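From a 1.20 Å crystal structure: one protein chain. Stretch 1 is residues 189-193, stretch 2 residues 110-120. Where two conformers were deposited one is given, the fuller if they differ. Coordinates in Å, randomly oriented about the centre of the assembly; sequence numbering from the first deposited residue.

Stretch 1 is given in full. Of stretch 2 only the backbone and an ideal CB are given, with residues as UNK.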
# COMPACT_ATOMS: atom_id res chain seq x y z
N ILE A 189 24.51 -3.50 -3.33
CA ILE A 189 24.37 -2.21 -4.01
C ILE A 189 23.92 -1.11 -3.05
O ILE A 189 24.33 0.04 -3.17
CB ILE A 189 23.36 -2.33 -5.18
CG1 ILE A 189 23.91 -3.26 -6.27
CG2 ILE A 189 23.00 -0.96 -5.74
CD1 ILE A 189 25.19 -2.79 -6.93
N CYS A 190 23.06 -1.46 -2.11
CA CYS A 190 22.65 -0.49 -1.11
C CYS A 190 22.44 -1.16 0.23
O CYS A 190 22.44 -2.38 0.35
CB CYS A 190 21.39 0.25 -1.56
SG CYS A 190 20.19 -0.81 -2.36
N ASP A 191 22.28 -0.31 1.24
CA ASP A 191 22.22 -0.73 2.63
C ASP A 191 20.89 -0.42 3.30
O ASP A 191 20.61 -0.98 4.36
CB ASP A 191 23.33 -0.02 3.41
CG ASP A 191 24.72 -0.46 3.00
OD1 ASP A 191 24.86 -1.38 2.18
OD2 ASP A 191 25.73 0.09 3.49
N TYR A 192 20.12 0.50 2.72
CA TYR A 192 18.82 0.93 3.23
C TYR A 192 17.86 1.00 2.06
O TYR A 192 18.24 1.50 1.00
CB TYR A 192 18.89 2.34 3.84
CG TYR A 192 19.89 2.49 4.97
CD1 TYR A 192 21.25 2.66 4.69
CD2 TYR A 192 19.49 2.50 6.30
CE1 TYR A 192 22.18 2.79 5.71
CE2 TYR A 192 20.42 2.64 7.33
CZ TYR A 192 21.76 2.78 7.02
OH TYR A 192 22.68 2.90 8.04
N SER A 193 16.65 0.50 2.23
CA SER A 193 15.61 0.74 1.24
C SER A 193 14.28 1.05 1.92
O SER A 193 14.11 0.82 3.11
CB SER A 193 15.45 -0.45 0.29
OG SER A 193 14.72 -1.51 0.90
N UNK A 110 24.17 -7.47 7.27
CA UNK A 110 25.62 -7.47 7.50
C UNK A 110 26.20 -6.07 7.66
O UNK A 110 27.11 -5.86 8.46
CB UNK A 110 26.33 -8.18 6.34
N UNK A 111 25.69 -5.11 6.89
CA UNK A 111 26.35 -3.82 6.76
C UNK A 111 25.69 -2.68 7.55
O UNK A 111 26.23 -1.58 7.62
CB UNK A 111 26.40 -3.44 5.28
N UNK A 112 24.53 -2.96 8.15
CA UNK A 112 23.82 -1.99 8.99
C UNK A 112 23.35 -2.60 10.30
O UNK A 112 23.57 -2.04 11.37
CB UNK A 112 22.62 -1.42 8.23
N UNK A 113 22.67 -3.74 10.22
CA UNK A 113 22.00 -4.31 11.37
C UNK A 113 20.65 -3.63 11.59
O UNK A 113 20.10 -2.98 10.70
CB UNK A 113 22.88 -4.18 12.62
N UNK A 114 20.12 -3.80 12.79
CA UNK A 114 18.82 -3.25 13.15
C UNK A 114 18.95 -1.76 13.46
O UNK A 114 19.94 -1.32 14.04
CB UNK A 114 18.23 -4.00 14.35
N UNK A 115 17.96 -0.98 13.05
CA UNK A 115 17.95 0.45 13.35
C UNK A 115 17.57 0.66 14.81
O UNK A 115 16.77 -0.09 15.35
CB UNK A 115 16.98 1.20 12.43
N UNK A 116 18.14 1.69 15.44
CA UNK A 116 17.82 1.98 16.84
C UNK A 116 16.45 2.60 16.99
O UNK A 116 15.94 3.22 16.05
CB UNK A 116 18.87 2.91 17.45
N UNK A 117 15.85 2.46 18.17
CA UNK A 117 14.63 3.18 18.49
C UNK A 117 14.86 4.67 18.27
O UNK A 117 15.91 5.21 18.61
CB UNK A 117 14.19 2.90 19.93
N UNK A 118 13.86 5.32 17.68
CA UNK A 118 13.92 6.73 17.34
C UNK A 118 14.25 7.01 15.88
O UNK A 118 14.10 8.14 15.43
CB UNK A 118 14.96 7.42 18.23
N UNK A 119 14.69 5.99 15.14
CA UNK A 119 15.05 6.18 13.73
C UNK A 119 13.82 6.55 12.90
O UNK A 119 12.77 5.93 13.02
CB UNK A 119 15.70 4.91 13.17
N UNK A 120 13.98 7.53 12.03
CA UNK A 120 12.89 8.15 11.28
C UNK A 120 13.20 8.04 9.79
O UNK A 120 14.37 8.01 9.40
CB UNK A 120 12.69 9.61 11.69

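Position 110 has nothing of the first stretch within 5.5 Å of its ideal CB, so this contact sets no rule and many side chains would do. The deposited residue is Asp-110.

At position 111 the CA-to-CB bond points toward the first stretch, and the ideal CB lies 4.0 Å from Asp-191 OD2. Two acceptors are on offer, Asp-191 OD1 and Cys-190 O, 3.2 Å apart. Such a pair calls for a donor, preferably cationic: lysine could supply charge, but a planar group with several N-H bonds could serve both oxygens at once. Arg-111 does so. Its NE donates to Asp-191 OD1 at 2.8 Å, nearly straight at 165°, forming a salt bridge, while its NH2 donates to Cys-190 O at 2.9 Å and, weakly, to Asp-191 OD1 at 3.3 Å. Both acceptors lie at the edge of the guanidinium, near its plane, where its hydrogens point. A water donates to Asp-191 OD2 at 2.7 Å and to Arg-111 O at 2.8 Å, tying side chain to backbone.

Position 112 also points toward the first stretch, its ideal CB 4.3 Å from Tyr-192 OH and 4.4 Å from Asp-191 O. The gap beside the Tyr-192 ring leaves room for further methyls, so valine, isoleucine or threonine would suit. Val-112 places CG2 over one face of the Tyr-192 ring, 4.1 Å from its centroid, a CH-pi contact; CG1 meets Tyr-192 OH at 3.6 Å.

At position 113 the backbone decides: at phi 81° and psi -162°, a CB would jam against the preceding carbonyl O, hence Gly-113. Position 114 is as free as 110; it is Lys-114.

Position 115 points toward the first stretch from a distance, so a side chain must extend to reach the tyrosine ring; leucine, isoleucine or methionine are plausible. Leu-115 brings CD2 to 3.9 Å from Tyr-192 CE2, at the ring's edge.

Positions 116 to 119 form a type II turn, closed by a hydrogen bond from the 119 N to the 116 O at 3.2 Å. Proline suits the phi of -74° at the first, Pro-116. Position 117, at phi -54° and psi 138°, is out of reach and would take many residues; it is Ala-117. At 118, phi 100° and psi -13° would jam a CB against the preceding carbonyl O, hence Gly-118.

Position 119 points toward the first stretch, but only a long side chain, such as phenylalanine or methionine, would reach the tyrosine. Phe-119 just touches it, its CZ 4.5 Å from Tyr-192 CE2. Position 120 is unconstrained here; it is Asp-120.

Stretch 2 (110-120) DRVGKLPAGFD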
# COMPACT_ATOMS: atom_id res chain seq x y z
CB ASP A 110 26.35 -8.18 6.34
CG ASP A 110 26.06 -9.67 6.30
OD1 ASP A 110 26.17 -10.27 5.21
OD2 ASP A 110 25.74 -10.33 7.31
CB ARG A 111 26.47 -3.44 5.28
CG ARG A 111 27.26 -4.45 4.45
CD ARG A 111 27.43 -4.06 3.00
NE ARG A 111 26.14 -3.84 2.36
CZ ARG A 111 25.34 -4.80 1.91
NH1 ARG A 111 25.69 -6.07 1.95
NH2 ARG A 111 24.16 -4.47 1.39
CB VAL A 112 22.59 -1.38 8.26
CG1 VAL A 112 21.83 -0.39 9.16
CG2 VAL A 112 23.01 -0.70 6.98
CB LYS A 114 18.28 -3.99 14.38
CG LYS A 114 16.80 -3.84 14.62
CD LYS A 114 16.37 -4.68 15.82
CE LYS A 114 16.66 -3.97 17.13
NZ LYS A 114 18.10 -3.94 17.50
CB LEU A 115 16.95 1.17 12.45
CG LEU A 115 17.29 1.05 10.96
CD1 LEU A 115 16.19 1.65 10.12
CD2 LEU A 115 18.63 1.70 10.66
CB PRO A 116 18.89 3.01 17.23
CG PRO A 116 19.19 3.71 15.95
CD PRO A 116 19.09 2.66 14.88
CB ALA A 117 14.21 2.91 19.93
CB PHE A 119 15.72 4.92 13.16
CG PHE A 119 16.52 5.17 11.91
CD1 PHE A 119 17.89 5.35 11.98
CD2 PHE A 119 15.90 5.24 10.67
CE1 PHE A 119 18.64 5.57 10.83
CE2 PHE A 119 16.65 5.46 9.51
CZ PHE A 119 18.01 5.62 9.60
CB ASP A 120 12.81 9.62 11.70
CG ASP A 120 11.51 10.29 11.33
OD1 ASP A 120 11.16 10.34 10.13
OD2 ASP A 120 10.82 10.86 12.19
O HOH W 1 26.17 0.75 6.04
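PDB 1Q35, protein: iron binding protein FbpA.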